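Local atomic coordinates of PrgX (Enterococcus faecalis, PDB entry 2AWI), a protein that acts as the receptor for the peptide sex pheromone cCF10 and, as a repressor that probably binds DNA, takes part in regulating conjugation. Residues A[20-25]-A[52-57]; A[94-99]-A[114-119]; A[176-181]-A[221-226]; A[236-241]-A[255-260]. The protein carries 1 engineered substitution. All coordinates share one frame; numbering follows the deposited sequence.

Contact 1: residues A[20-25]-A[52-57]; sequences IDLYSG and ERLGVN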
loop_
_atom_site.group_PDB
_atom_site.type_symbol
_atom_site.label_atom_id
_atom_site.label_comp_id
_atom_site.label_asym_id
_atom_site.label_seq_id
_atom_site.Cartn_x
_atom_site.Cartn_y
_atom_site.Cartn_z
ATOM N N ILE A 20 25.925 -59.228 -3.930
ATOM C CA ILE A 20 27.299 -59.177 -3.425
ATOM C C ILE A 20 27.714 -57.764 -3.040
ATOM O O ILE A 20 28.409 -57.568 -2.038
ATOM C CB ILE A 20 28.335 -59.656 -4.483
ATOM C CG1 ILE A 20 27.675 -59.712 -5.856
ATOM C CG2 ILE A 20 28.959 -60.990 -4.069
ATOM C CD1 ILE A 20 28.644 -59.923 -6.978
ATOM N N ASP A 21 27.310 -56.784 -3.845
ATOM C CA ASP A 21 27.674 -55.395 -3.592
ATOM C C ASP A 21 27.120 -54.879 -2.281
ATOM O O ASP A 21 27.628 -53.905 -1.729
ATOM C CB ASP A 21 27.200 -54.498 -4.737
ATOM C CG ASP A 21 27.862 -54.843 -6.065
ATOM O OD1 ASP A 21 29.111 -54.896 -6.122
ATOM O OD2 ASP A 21 27.129 -55.052 -7.055
ATOM N N LEU A 22 26.084 -55.542 -1.781
ATOM C CA LEU A 22 25.448 -55.155 -0.528
ATOM C C LEU A 22 25.956 -55.900 0.695
ATOM O O LEU A 22 26.284 -55.282 1.705
ATOM C CB LEU A 22 23.928 -55.360 -0.618
ATOM C CG LEU A 22 23.049 -54.225 -1.151
ATOM C CD1 LEU A 22 22.953 -53.130 -0.106
ATOM C CD2 LEU A 22 23.617 -53.691 -2.460
ATOM N N TYR A 23 26.020 -57.226 0.614
ATOM C CA TYR A 23 26.438 -58.015 1.767
ATOM C C TYR A 23 27.923 -58.291 1.955
ATOM O O TYR A 23 28.340 -58.626 3.067
ATOM C CB TYR A 23 25.687 -59.359 1.807
ATOM C CG TYR A 23 26.107 -60.365 0.749
ATOM C CD1 TYR A 23 25.351 -60.549 -0.410
ATOM C CD2 TYR A 23 27.268 -61.135 0.909
ATOM C CE1 TYR A 23 25.733 -61.472 -1.382
ATOM C CE2 TYR A 23 27.661 -62.061 -0.056
ATOM C CZ TYR A 23 26.888 -62.227 -1.199
ATOM O OH TYR A 23 27.263 -63.154 -2.147
ATOM N N SER A 24 28.736 -58.153 0.909
ATOM C CA SER A 24 30.148 -58.476 1.089
ATOM C C SER A 24 30.772 -57.616 2.179
ATOM O O SER A 24 30.709 -56.388 2.132
ATOM C CB SER A 24 30.933 -58.359 -0.234
ATOM O OG SER A 24 30.945 -57.017 -0.726
ATOM N N GLY A 25 31.348 -58.287 3.173
ATOM C CA GLY A 25 31.980 -57.597 4.279
ATOM C C GLY A 25 31.020 -57.323 5.418
ATOM O O GLY A 25 31.429 -56.875 6.489
ATOM N N GLU A 52 24.291 -46.898 3.074
ATOM C CA GLU A 52 25.436 -46.191 2.522
ATOM C C GLU A 52 25.868 -46.826 1.203
ATOM O O GLU A 52 26.330 -46.132 0.291
ATOM C CB GLU A 52 26.610 -46.205 3.503
ATOM C CG GLU A 52 27.809 -45.423 2.987
ATOM C CD GLU A 52 28.999 -45.463 3.919
ATOM O OE1 GLU A 52 30.016 -44.814 3.593
ATOM O OE2 GLU A 52 28.920 -46.138 4.969
ATOM N N ARG A 53 25.723 -48.149 1.119
ATOM C CA ARG A 53 26.071 -48.889 -0.092
ATOM C C ARG A 53 25.159 -48.458 -1.237
ATOM O O ARG A 53 25.630 -48.168 -2.333
ATOM C CB ARG A 53 25.907 -50.397 0.129
ATOM C CG ARG A 53 26.919 -51.046 1.063
ATOM C CD ARG A 53 28.324 -50.925 0.513
ATOM N NE ARG A 53 29.138 -52.088 0.849
ATOM C CZ ARG A 53 29.424 -52.473 2.086
ATOM N NH1 ARG A 53 28.962 -51.782 3.120
ATOM N NH2 ARG A 53 30.168 -53.551 2.291
ATOM N N LEU A 54 23.853 -48.420 -0.983
ATOM C CA LEU A 54 22.887 -48.026 -2.007
ATOM C C LEU A 54 22.972 -46.536 -2.355
ATOM O O LEU A 54 22.568 -46.129 -3.444
ATOM C CB LEU A 54 21.465 -48.352 -1.540
ATOM C CG LEU A 54 21.162 -49.820 -1.212
ATOM C CD1 LEU A 54 19.821 -49.917 -0.501
ATOM C CD2 LEU A 54 21.165 -50.663 -2.497
ATOM N N GLY A 55 23.484 -45.721 -1.430
ATOM C CA GLY A 55 23.576 -44.295 -1.690
ATOM C C GLY A 55 22.243 -43.588 -1.480
ATOM O O GLY A 55 22.077 -42.437 -1.884
ATOM N N VAL A 56 21.291 -44.277 -0.844
ATOM C CA VAL A 56 19.970 -43.718 -0.581
ATOM C C VAL A 56 19.859 -43.461 0.911
ATOM O O VAL A 56 20.134 -44.339 1.721
ATOM C CB VAL A 56 18.850 -44.698 -1.026
ATOM C CG1 VAL A 56 17.472 -44.116 -0.704
ATOM C CG2 VAL A 56 18.987 -44.982 -2.508
ATOM N N ASN A 57 19.452 -42.250 1.269
ATOM C CA ASN A 57 19.328 -41.847 2.667
ATOM C C ASN A 57 18.599 -42.838 3.582
ATOM O O ASN A 57 17.498 -43.307 3.288
ATOM C CB ASN A 57 18.689 -40.455 2.727
ATOM C CG ASN A 57 19.545 -39.395 2.029
ATOM O OD1 ASN A 57 20.537 -38.917 2.578
ATOM N ND2 ASN A 57 19.175 -39.047 0.803
#
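Leu22 and Leu54 form the tight half of this contact. Their side chains cross at about a right angle, and both methyls of Leu22 lie against Leu54 CD2, with CD1 at 3.9 Å. Leu22 CD1 also reaches Arg53 CB at 4.0 Å. Both leucines are buried, and Arg12 of helix 4-14 and Tyr17 touch them as well. The segments hold the C-terminal ends of helices 19-23 and 44-54 and the first loop residues after them, within a helix-turn-helix domain of the XRE type; helix 19-23 and the following helix 29-36 probably make up the helix-turn-helix unit itself, and helix 44-54 packs beside its first helix. The more exposed half belongs to Arg53, whose chain bends at chi2 (-63°), turning CD, and again at chi3; the guanidinium lies by the end of helix 19-23. Leu22 O sits over the centre of one guanidinium face, 4.2 Å above the plane, while Ser24 O lies at the edge, 2.9 Å from Arg53 NH2. On this side Ser24, the first residue past its helix, binds back to it: its OG donates to Ile20 O over 2.9 Å, and Ser24 N reaches the same oxygen from the opposite face of the carbonyl plane. Asp21, likewise exposed, turns OD2 back to His18 N.

Contact 2: residues A[94-99]-A[114-119]; sequences KNFQRI and LGYISI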
loop_
_atom_site.group_PDB
_atom_site.type_symbol
_atom_site.label_atom_id
_atom_site.label_comp_id
_atom_site.label_asym_id
_atom_site.label_seq_id
_atom_site.Cartn_x
_atom_site.Cartn_y
_atom_site.Cartn_z
ATOM N N LYS A 94 -17.352 -45.398 23.429
ATOM C CA LYS A 94 -16.783 -46.743 23.491
ATOM C C LYS A 94 -15.262 -46.795 23.398
ATOM O O LYS A 94 -14.623 -47.632 24.040
ATOM C CB LYS A 94 -17.406 -47.614 22.397
ATOM C CG LYS A 94 -17.347 -49.105 22.683
ATOM C CD LYS A 94 -18.323 -49.860 21.797
ATOM C CE LYS A 94 -18.401 -51.330 22.178
ATOM N NZ LYS A 94 -19.450 -52.052 21.399
ATOM N N ASN A 95 -14.682 -45.908 22.598
ATOM C CA ASN A 95 -13.235 -45.870 22.440
ATOM C C ASN A 95 -12.598 -45.173 23.629
ATOM O O ASN A 95 -11.532 -45.572 24.099
ATOM C CB ASN A 95 -12.865 -45.139 21.151
ATOM C CG ASN A 95 -13.064 -45.999 19.923
ATOM O OD1 ASN A 95 -13.414 -45.501 18.853
ATOM N ND2 ASN A 95 -12.828 -47.297 20.065
ATOM N N PHE A 96 -13.267 -44.134 24.116
ATOM C CA PHE A 96 -12.775 -43.373 25.255
ATOM C C PHE A 96 -12.707 -44.253 26.493
ATOM O O PHE A 96 -11.898 -44.013 27.387
ATOM C CB PHE A 96 -13.690 -42.180 25.527
ATOM C CG PHE A 96 -13.212 -41.286 26.634
ATOM C CD1 PHE A 96 -12.024 -40.572 26.504
ATOM C CD2 PHE A 96 -13.950 -41.158 27.810
ATOM C CE1 PHE A 96 -11.577 -39.738 27.533
ATOM C CE2 PHE A 96 -13.517 -40.331 28.841
ATOM C CZ PHE A 96 -12.328 -39.619 28.707
ATOM N N GLN A 97 -13.556 -45.274 26.542
ATOM C CA GLN A 97 -13.580 -46.182 27.685
ATOM C C GLN A 97 -12.392 -47.130 27.654
ATOM O O GLN A 97 -12.090 -47.793 28.645
ATOM C CB GLN A 97 -14.880 -46.992 27.702
ATOM C CG GLN A 97 -16.137 -46.149 27.850
ATOM C CD GLN A 97 -17.401 -46.991 27.920
ATOM O OE1 GLN A 97 -18.513 -46.463 27.944
ATOM N NE2 GLN A 97 -17.233 -48.309 27.956
ATOM N N ARG A 98 -11.722 -47.194 26.510
ATOM C CA ARG A 98 -10.561 -48.059 26.356
ATOM C C ARG A 98 -9.291 -47.246 26.593
ATOM O O ARG A 98 -8.350 -47.707 27.235
ATOM C CB ARG A 98 -10.528 -48.663 24.948
ATOM C CG ARG A 98 -9.318 -49.553 24.690
ATOM C CD ARG A 98 -9.238 -50.054 23.242
ATOM N NE ARG A 98 -9.055 -48.974 22.269
ATOM C CZ ARG A 98 -10.044 -48.373 21.616
ATOM N NH1 ARG A 98 -11.301 -48.743 21.822
ATOM N NH2 ARG A 98 -9.779 -47.396 20.756
ATOM N N ILE A 99 -9.289 -46.025 26.076
ATOM C CA ILE A 99 -8.148 -45.128 26.192
ATOM C C ILE A 99 -7.972 -44.540 27.589
ATOM O O ILE A 99 -6.878 -44.593 28.151
ATOM C CB ILE A 99 -8.267 -43.958 25.181
ATOM C CG1 ILE A 99 -8.266 -44.499 23.746
ATOM C CG2 ILE A 99 -7.128 -42.971 25.384
ATOM C CD1 ILE A 99 -6.998 -45.234 23.357
ATOM N N LEU A 114 -5.493 -36.901 25.747
ATOM C CA LEU A 114 -5.842 -35.482 25.671
ATOM C C LEU A 114 -6.522 -35.196 24.333
ATOM O O LEU A 114 -7.216 -34.186 24.176
ATOM C CB LEU A 114 -4.588 -34.607 25.821
ATOM C CG LEU A 114 -3.866 -34.689 27.173
ATOM C CD1 LEU A 114 -2.577 -33.866 27.136
ATOM C CD2 LEU A 114 -4.798 -34.199 28.280
ATOM N N GLY A 115 -6.307 -36.093 23.373
ATOM C CA GLY A 115 -6.923 -35.950 22.068
ATOM C C GLY A 115 -8.420 -36.169 22.203
ATOM O O GLY A 115 -9.227 -35.512 21.536
ATOM N N TYR A 116 -8.792 -37.101 23.075
ATOM C CA TYR A 116 -10.199 -37.388 23.323
ATOM C C TYR A 116 -10.833 -36.265 24.143
ATOM O O TYR A 116 -11.978 -35.883 23.904
ATOM C CB TYR A 116 -10.358 -38.714 24.067
ATOM C CG TYR A 116 -10.201 -39.944 23.201
ATOM C CD1 TYR A 116 -8.977 -40.260 22.610
ATOM C CD2 TYR A 116 -11.279 -40.801 22.985
ATOM C CE1 TYR A 116 -8.832 -41.408 21.824
ATOM C CE2 TYR A 116 -11.148 -41.947 22.205
ATOM C CZ TYR A 116 -9.925 -42.246 21.628
ATOM O OH TYR A 116 -9.809 -43.381 20.862
ATOM N N ILE A 117 -10.089 -35.735 25.108
ATOM C CA ILE A 117 -10.609 -34.655 25.939
ATOM C C ILE A 117 -10.943 -33.462 25.061
ATOM O O ILE A 117 -11.967 -32.807 25.246
ATOM C CB ILE A 117 -9.588 -34.220 27.008
ATOM C CG1 ILE A 117 -9.323 -35.382 27.966
ATOM C CG2 ILE A 117 -10.112 -33.006 27.776
ATOM C CD1 ILE A 117 -10.558 -35.874 28.693
ATOM N N SER A 118 -10.068 -33.188 24.101
ATOM C CA SER A 118 -10.263 -32.080 23.179
ATOM C C SER A 118 -11.572 -32.278 22.424
ATOM O O SER A 118 -12.398 -31.370 22.342
ATOM C CB SER A 118 -9.100 -32.021 22.192
ATOM O OG SER A 118 -9.230 -30.909 21.328
ATOM N N ILE A 119 -11.752 -33.475 21.872
ATOM C CA ILE A 119 -12.960 -33.812 21.123
ATOM C C ILE A 119 -14.207 -33.567 21.971
ATOM O O ILE A 119 -15.145 -32.908 21.526
ATOM C CB ILE A 119 -12.938 -35.297 20.671
ATOM C CG1 ILE A 119 -11.920 -35.488 19.541
ATOM C CG2 ILE A 119 -14.319 -35.724 20.217
ATOM C CD1 ILE A 119 -11.646 -36.939 19.207
#
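Tyr116 carries nearly all of this contact, reaching from helix 107-122 across to helix 92-102 and laying its ring against one helical turn. The aromatic component is its pairing with Phe96. The two side chains slide past each other in opposite directions, with ring centroids 6.0 Å apart and planes inclined at 31°, an oblique pairing. Phe96 CG stands anti to the backbone N (chi1 -176°), on the side of the carbonyl carbon, and ring atom CD1 comes within 3.5 Å of Tyr116 CB.

The aliphatic contacts gather at the hydroxyl end of the tyrosine, on one face and one edge. Ile99 crosses the ring at about a right angle and lies over one face, displaced toward the rim, its CG1 3.5 Å from Tyr116 CZ. Asn95 CB meets the ring edge in its plane, 3.5 Å from Tyr116 OH. Away from that end, a lighter touch joins Phe96 CZ to Ile117 CD1 at 4.1 Å.

Arg98 takes little part: its NH2 stays 4.0 Å from Tyr116 OH, and its guanidinium is engaged in a salt bridge with Glu78.

The short helical segments run roughly antiparallel (146°) with axes 10.6 Å apart, room enough for the aromatic side chains between them. Helix 74-87 adds Ile85 against Tyr116 and Asn95, while Phe92 stacks on Phe96 from its own helix.

Contact 3: residues A[176-181]-A[221-226]; sequences YPIVDS and KTIKNI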
loop_
_atom_site.group_PDB
_atom_site.type_symbol
_atom_site.label_atom_id
_atom_site.label_comp_id
_atom_site.label_asym_id
_atom_site.label_seq_id
_atom_site.Cartn_x
_atom_site.Cartn_y
_atom_site.Cartn_z
ATOM N N TYR A 176 12.106 -25.568 28.306
ATOM C CA TYR A 176 12.890 -24.616 27.536
ATOM C C TYR A 176 13.928 -23.900 28.399
ATOM O O TYR A 176 13.820 -23.872 29.628
ATOM C CB TYR A 176 11.962 -23.590 26.869
ATOM C CG TYR A 176 11.068 -24.204 25.816
ATOM C CD1 TYR A 176 9.939 -24.929 26.177
ATOM C CD2 TYR A 176 11.412 -24.146 24.462
ATOM C CE1 TYR A 176 9.177 -25.598 25.223
ATOM C CE2 TYR A 176 10.657 -24.808 23.498
ATOM C CZ TYR A 176 9.546 -25.539 23.884
ATOM O OH TYR A 176 8.840 -26.270 22.957
ATOM N N PRO A 177 14.955 -23.315 27.764
ATOM C CA PRO A 177 15.183 -23.272 26.315
ATOM C C PRO A 177 15.687 -24.582 25.719
ATOM O O PRO A 177 16.176 -25.455 26.430
ATOM C CB PRO A 177 16.207 -22.155 26.167
ATOM C CG PRO A 177 17.029 -22.320 27.400
ATOM C CD PRO A 177 15.976 -22.520 28.471
ATOM N N ILE A 178 15.558 -24.707 24.402
ATOM C CA ILE A 178 16.022 -25.893 23.691
ATOM C C ILE A 178 17.520 -25.694 23.440
ATOM O O ILE A 178 17.963 -24.579 23.133
ATOM C CB ILE A 178 15.299 -26.059 22.322
ATOM C CG1 ILE A 178 13.778 -26.140 22.523
ATOM C CG2 ILE A 178 15.820 -27.304 21.607
ATOM C CD1 ILE A 178 13.298 -27.306 23.368
ATOM N N VAL A 179 18.297 -26.765 23.572
ATOM C CA VAL A 179 19.735 -26.674 23.358
ATOM C C VAL A 179 20.218 -27.429 22.117
ATOM O O VAL A 179 21.117 -26.964 21.410
ATOM C CB VAL A 179 20.513 -27.193 24.598
ATOM C CG1 VAL A 179 20.022 -26.478 25.850
ATOM C CG2 VAL A 179 20.336 -28.699 24.744
ATOM N N ASP A 180 19.621 -28.585 21.848
ATOM C CA ASP A 180 20.011 -29.394 20.696
ATOM C C ASP A 180 18.843 -29.731 19.787
ATOM O O ASP A 180 17.716 -29.871 20.244
ATOM C CB ASP A 180 20.655 -30.700 21.171
ATOM C CG ASP A 180 21.941 -30.471 21.932
ATOM O OD1 ASP A 180 22.294 -31.325 22.771
ATOM O OD2 ASP A 180 22.605 -29.446 21.687
ATOM N N SER A 181 19.126 -29.858 18.493
ATOM C CA SER A 181 18.109 -30.223 17.510
ATOM C C SER A 181 18.215 -31.719 17.311
ATOM O O SER A 181 19.311 -32.237 17.159
ATOM C CB SER A 181 18.367 -29.547 16.165
ATOM O OG SER A 181 17.664 -30.226 15.133
ATOM N N LYS A 221 16.625 -20.263 16.640
ATOM C CA LYS A 221 17.361 -19.912 15.429
ATOM C C LYS A 221 18.881 -19.903 15.589
ATOM O O LYS A 221 19.601 -19.696 14.614
ATOM C CB LYS A 221 16.899 -18.546 14.903
ATOM C CG LYS A 221 15.453 -18.515 14.429
ATOM C CD LYS A 221 15.008 -17.104 14.046
ATOM C CE LYS A 221 13.550 -17.101 13.574
ATOM N NZ LYS A 221 13.000 -15.722 13.374
ATOM N N THR A 222 19.372 -20.122 16.806
ATOM C CA THR A 222 20.813 -20.132 17.046
ATOM C C THR A 222 21.318 -21.566 17.142
ATOM O O THR A 222 22.527 -21.806 17.204
ATOM C CB THR A 222 21.191 -19.418 18.368
ATOM O OG1 THR A 222 20.570 -20.093 19.468
ATOM C CG2 THR A 222 20.744 -17.961 18.347
ATOM N N ILE A 223 20.386 -22.513 17.160
ATOM C CA ILE A 223 20.736 -23.921 17.262
ATOM C C ILE A 223 21.289 -24.491 15.958
ATOM O O ILE A 223 20.805 -24.186 14.867
ATOM C CB ILE A 223 19.520 -24.758 17.711
ATOM C CG1 ILE A 223 19.093 -24.333 19.119
ATOM C CG2 ILE A 223 19.870 -26.238 17.699
ATOM C CD1 ILE A 223 17.794 -24.979 19.600
ATOM N N LYS A 224 22.317 -25.322 16.093
ATOM C CA LYS A 224 22.974 -25.955 14.961
ATOM C C LYS A 224 22.060 -26.969 14.277
ATOM O O LYS A 224 21.490 -27.840 14.934
ATOM C CB LYS A 224 24.249 -26.649 15.446
ATOM C CG LYS A 224 24.948 -27.504 14.408
ATOM C CD LYS A 224 25.991 -28.393 15.068
ATOM C CE LYS A 224 26.642 -29.332 14.065
ATOM N NZ LYS A 224 27.511 -30.343 14.731
ATOM N N ASN A 225 21.930 -26.845 12.958
ATOM C CA ASN A 225 21.104 -27.743 12.147
ATOM C C ASN A 225 19.611 -27.737 12.476
ATOM O O ASN A 225 18.919 -28.728 12.232
ATOM C CB ASN A 225 21.624 -29.182 12.245
ATOM C CG ASN A 225 23.014 -29.346 11.649
ATOM O OD1 ASN A 225 23.322 -28.786 10.594
ATOM N ND2 ASN A 225 23.853 -30.133 12.315
ATOM N N ILE A 226 19.113 -26.629 13.020
ATOM C CA ILE A 226 17.697 -26.523 13.369
ATOM C C ILE A 226 16.866 -26.276 12.109
ATOM O O ILE A 226 17.332 -25.646 11.164
ATOM C CB ILE A 226 17.442 -25.344 14.349
ATOM C CG1 ILE A 226 16.019 -25.412 14.902
ATOM C CG2 ILE A 226 17.637 -24.008 13.627
ATOM C CD1 ILE A 226 15.779 -26.590 15.791
#
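Ile178 meets Ile223 where two interhelical loops come together. The isoleucine side chains cross at a slant, with Ile178 CG2 3.7 Å from Ile223 CD1; Ile223 CD1 also lies 3.6 Å from Ile178 O, so it packs on backbone as well as side chain. Ile178 is buried, and beneath the loop it also rests on Leu220 of helix 207-220 and on Tyr186.

At Val179 and Asp180 the side chains turn away from the other loop, and the main chain does the touching. Val179 O approaches Ile223 CG2 at 4.0 Å, which shows how Ile223 uses both of its branches: CD1 covers the Ile178 end, while CG2 follows the chain onward to Ser181.

Ser181 then occupies the bend of the second loop. Its CB is 3.9 Å from Ile223 CG2 and equally far from Ile226 CD1, fitted between the two isoleucines, and it lies 3.8 Å from Lys224 O. The hydroxyl oxygen, anti to the backbone N (chi1 161°), hydrogen-bonds to Asp187 near the start of helix 184-203; it passes Asn225 O at 3.5 Å.

The surface that Ser181 meets is a type II beta turn from Ile223 to Ile226, closed by a weak bond from Ile226 N to Ile223 O. Asn225 takes its third position with positive phi (62°), a position where glycine, and next to it asparagine, is common. Such turn-to-loop packing links neighbouring interhelical connections at one end of an all-helical array, here in the TPR-like region of the receptor.

Contact 4: residues A[236-241]-A[255-260]; sequences INYLKQ and LNAVNI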
loop_
_atom_site.group_PDB
_atom_site.type_symbol
_atom_site.label_atom_id
_atom_site.label_comp_id
_atom_site.label_asym_id
_atom_site.label_seq_id
_atom_site.Cartn_x
_atom_site.Cartn_y
_atom_site.Cartn_z
ATOM N N ILE A 236 4.531 -16.190 14.116
ATOM C CA ILE A 236 5.128 -15.747 15.367
ATOM C C ILE A 236 5.633 -14.312 15.236
ATOM O O ILE A 236 5.545 -13.529 16.184
ATOM C CB ILE A 236 6.289 -16.678 15.780
ATOM C CG1 ILE A 236 5.714 -17.969 16.369
ATOM C CG2 ILE A 236 7.217 -15.980 16.772
ATOM C CD1 ILE A 236 6.764 -18.961 16.819
ATOM N N ASN A 237 6.150 -13.970 14.057
ATOM C CA ASN A 237 6.656 -12.622 13.806
ATOM C C ASN A 237 5.484 -11.641 13.755
ATOM O O ASN A 237 5.646 -10.447 14.005
ATOM C CB ASN A 237 7.437 -12.583 12.489
ATOM C CG ASN A 237 8.408 -11.417 12.420
ATOM O OD1 ASN A 237 8.014 -10.271 12.185
ATOM N ND2 ASN A 237 9.691 -11.704 12.637
ATOM N N TYR A 238 4.304 -12.153 13.418
ATOM C CA TYR A 238 3.107 -11.329 13.372
ATOM C C TYR A 238 2.653 -11.079 14.814
ATOM O O TYR A 238 2.154 -10.004 15.139
ATOM C CB TYR A 238 1.998 -12.034 12.579
ATOM C CG TYR A 238 0.594 -11.747 13.075
ATOM C CD1 TYR A 238 -0.014 -12.570 14.018
ATOM C CD2 TYR A 238 -0.112 -10.636 12.624
ATOM C CE1 TYR A 238 -1.293 -12.296 14.501
ATOM C CE2 TYR A 238 -1.390 -10.349 13.100
ATOM C CZ TYR A 238 -1.972 -11.182 14.039
ATOM O OH TYR A 238 -3.233 -10.900 14.517
ATOM N N LEU A 239 2.831 -12.080 15.670
ATOM C CA LEU A 239 2.451 -11.962 17.067
ATOM C C LEU A 239 3.423 -11.006 17.747
ATOM O O LEU A 239 3.069 -10.308 18.692
ATOM C CB LEU A 239 2.472 -13.341 17.737
ATOM C CG LEU A 239 1.318 -14.247 17.288
ATOM C CD1 LEU A 239 1.593 -15.707 17.660
ATOM C CD2 LEU A 239 0.026 -13.755 17.925
ATOM N N LYS A 240 4.648 -10.973 17.240
ATOM C CA LYS A 240 5.677 -10.088 17.764
ATOM C C LYS A 240 5.295 -8.655 17.401
ATOM O O LYS A 240 5.434 -7.741 18.213
ATOM C CB LYS A 240 7.033 -10.446 17.154
ATOM C CG LYS A 240 8.188 -9.566 17.595
ATOM C CD LYS A 240 9.459 -9.943 16.846
ATOM C CE LYS A 240 10.594 -8.974 17.124
ATOM N NZ LYS A 240 11.812 -9.314 16.328
ATOM N N GLN A 241 4.809 -8.461 16.177
ATOM C CA GLN A 241 4.396 -7.136 15.732
ATOM C C GLN A 241 3.238 -6.666 16.614
ATOM O O GLN A 241 3.141 -5.489 16.950
ATOM C CB GLN A 241 3.956 -7.170 14.263
ATOM C CG GLN A 241 5.069 -7.489 13.265
ATOM C CD GLN A 241 6.240 -6.529 13.358
ATOM O OE1 GLN A 241 6.070 -5.312 13.305
ATOM N NE2 GLN A 241 7.442 -7.077 13.494
ATOM N N LEU A 255 0.844 -2.074 11.039
ATOM C CA LEU A 255 0.856 -2.266 9.599
ATOM C C LEU A 255 1.601 -3.557 9.251
ATOM O O LEU A 255 1.136 -4.336 8.419
ATOM C CB LEU A 255 1.525 -1.073 8.916
ATOM C CG LEU A 255 0.880 0.283 9.220
ATOM C CD1 LEU A 255 1.595 1.376 8.433
ATOM C CD2 LEU A 255 -0.605 0.243 8.860
ATOM N N ASN A 256 2.750 -3.784 9.888
ATOM C CA ASN A 256 3.523 -4.995 9.634
ATOM C C ASN A 256 2.637 -6.220 9.866
ATOM O O ASN A 256 2.600 -7.138 9.047
ATOM C CB ASN A 256 4.751 -5.070 10.553
ATOM C CG ASN A 256 5.827 -4.046 10.199
ATOM O OD1 ASN A 256 5.930 -3.599 9.059
ATOM N ND2 ASN A 256 6.652 -3.692 11.178
ATOM N N ALA A 257 1.915 -6.219 10.984
ATOM C CA ALA A 257 1.030 -7.324 11.322
ATOM C C ALA A 257 -0.030 -7.511 10.248
ATOM O O ALA A 257 -0.272 -8.633 9.807
ATOM C CB ALA A 257 0.369 -7.082 12.675
ATOM N N VAL A 258 -0.665 -6.418 9.831
ATOM C CA VAL A 258 -1.701 -6.495 8.802
ATOM C C VAL A 258 -1.087 -7.005 7.497
ATOM O O VAL A 258 -1.686 -7.804 6.774
ATOM C CB VAL A 258 -2.355 -5.104 8.537
ATOM C CG1 VAL A 258 -3.465 -5.233 7.491
ATOM C CG2 VAL A 258 -2.928 -4.530 9.834
ATOM N N ASN A 259 0.125 -6.548 7.212
ATOM C CA ASN A 259 0.819 -6.945 6.004
ATOM C C ASN A 259 1.144 -8.441 6.017
ATOM O O ASN A 259 1.132 -9.108 4.974
ATOM C CB ASN A 259 2.088 -6.114 5.855
ATOM C CG ASN A 259 2.812 -6.400 4.571
ATOM O OD1 ASN A 259 2.193 -6.620 3.530
ATOM N ND2 ASN A 259 4.137 -6.391 4.630
ATOM N N ILE A 260 1.421 -8.973 7.201
ATOM C CA ILE A 260 1.713 -10.389 7.312
ATOM C C ILE A 260 0.431 -11.196 7.094
ATOM O O ILE A 260 0.449 -12.231 6.423
ATOM C CB ILE A 260 2.351 -10.707 8.676
ATOM C CG1 ILE A 260 3.775 -10.133 8.697
ATOM C CG2 ILE A 260 2.356 -12.213 8.932
ATOM C CD1 ILE A 260 4.541 -10.417 9.956
#
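This is a buried helix-to-helix contact inside a helical hairpin of the TPR-like region: helices 230-248 and 251-266 follow each other directly and pack antiparallel. The axes of the short segments pass 8.4 Å apart with their directions at 154°. The small Ala257 side chain at the point of closest approach is consistent with this spacing; its CA is 5.0 Å from the CA of Tyr238.

Around the alanine the packing is largely apolar. The Tyr238 ring meets helix 251-266 by its edge: CD2 lies 3.6 Å from Ala257 CB, and Ala257 O sits near the ring plane. At the root of the same side chain, Tyr238 CB rests on Ile260 CG2 at 3.7 Å. The other branch of Ile260 ends in CD1, which lies over the backbone of Tyr238 at 3.8 Å from CA. Gln241 CB also touches the alanine, 3.9 Å from its CB.

Beyond the hairpin, Tyr238 continues onto Leu276 and Leu280 of helix 270-286. On another side the second subunit arrives: its Ile263 packs on Ile260, its Ile266 on Asn256, and the two copies of Asn259 hydrogen-bond to each other.

Amide groups run along this margin of the hairpin. Gln241 bends at chi2 (-57°), which turns CD out of the extended line. Its NE2 makes a weak bond to Asn237 OD1, one turn earlier. Gln241 OE1 accepts from Asn256 ND2 over 2.7 Å; the oxygen lies close to the Asn256 amide plane, but the donor stands well above the plane of the glutamine carbonyl, the two amides being turned 71° apart.

How the contacts relate
The four contacts follow one another along the chain without interlocking, and none touches another. Contact 1 belongs to the helix-turn-helix domain, probably the DNA-binding part, and its centre is about 45 Å from that of contact 2 and about 50 Å from that of contact 4. The other three share the C-terminal TPR-like region. Contacts 2 and 3 lie on opposite sides of the chain's centre, with centres about 34 Å apart, whereas contacts 3 and 4 approach to about 5 Å between nearest atoms. Contacts 1, 3 and 4 all adjoin the second subunit, and Ile267 of that subunit packs on Lys221 of contact 3 and Asn237 of contact 4; no other chain touches contact 2.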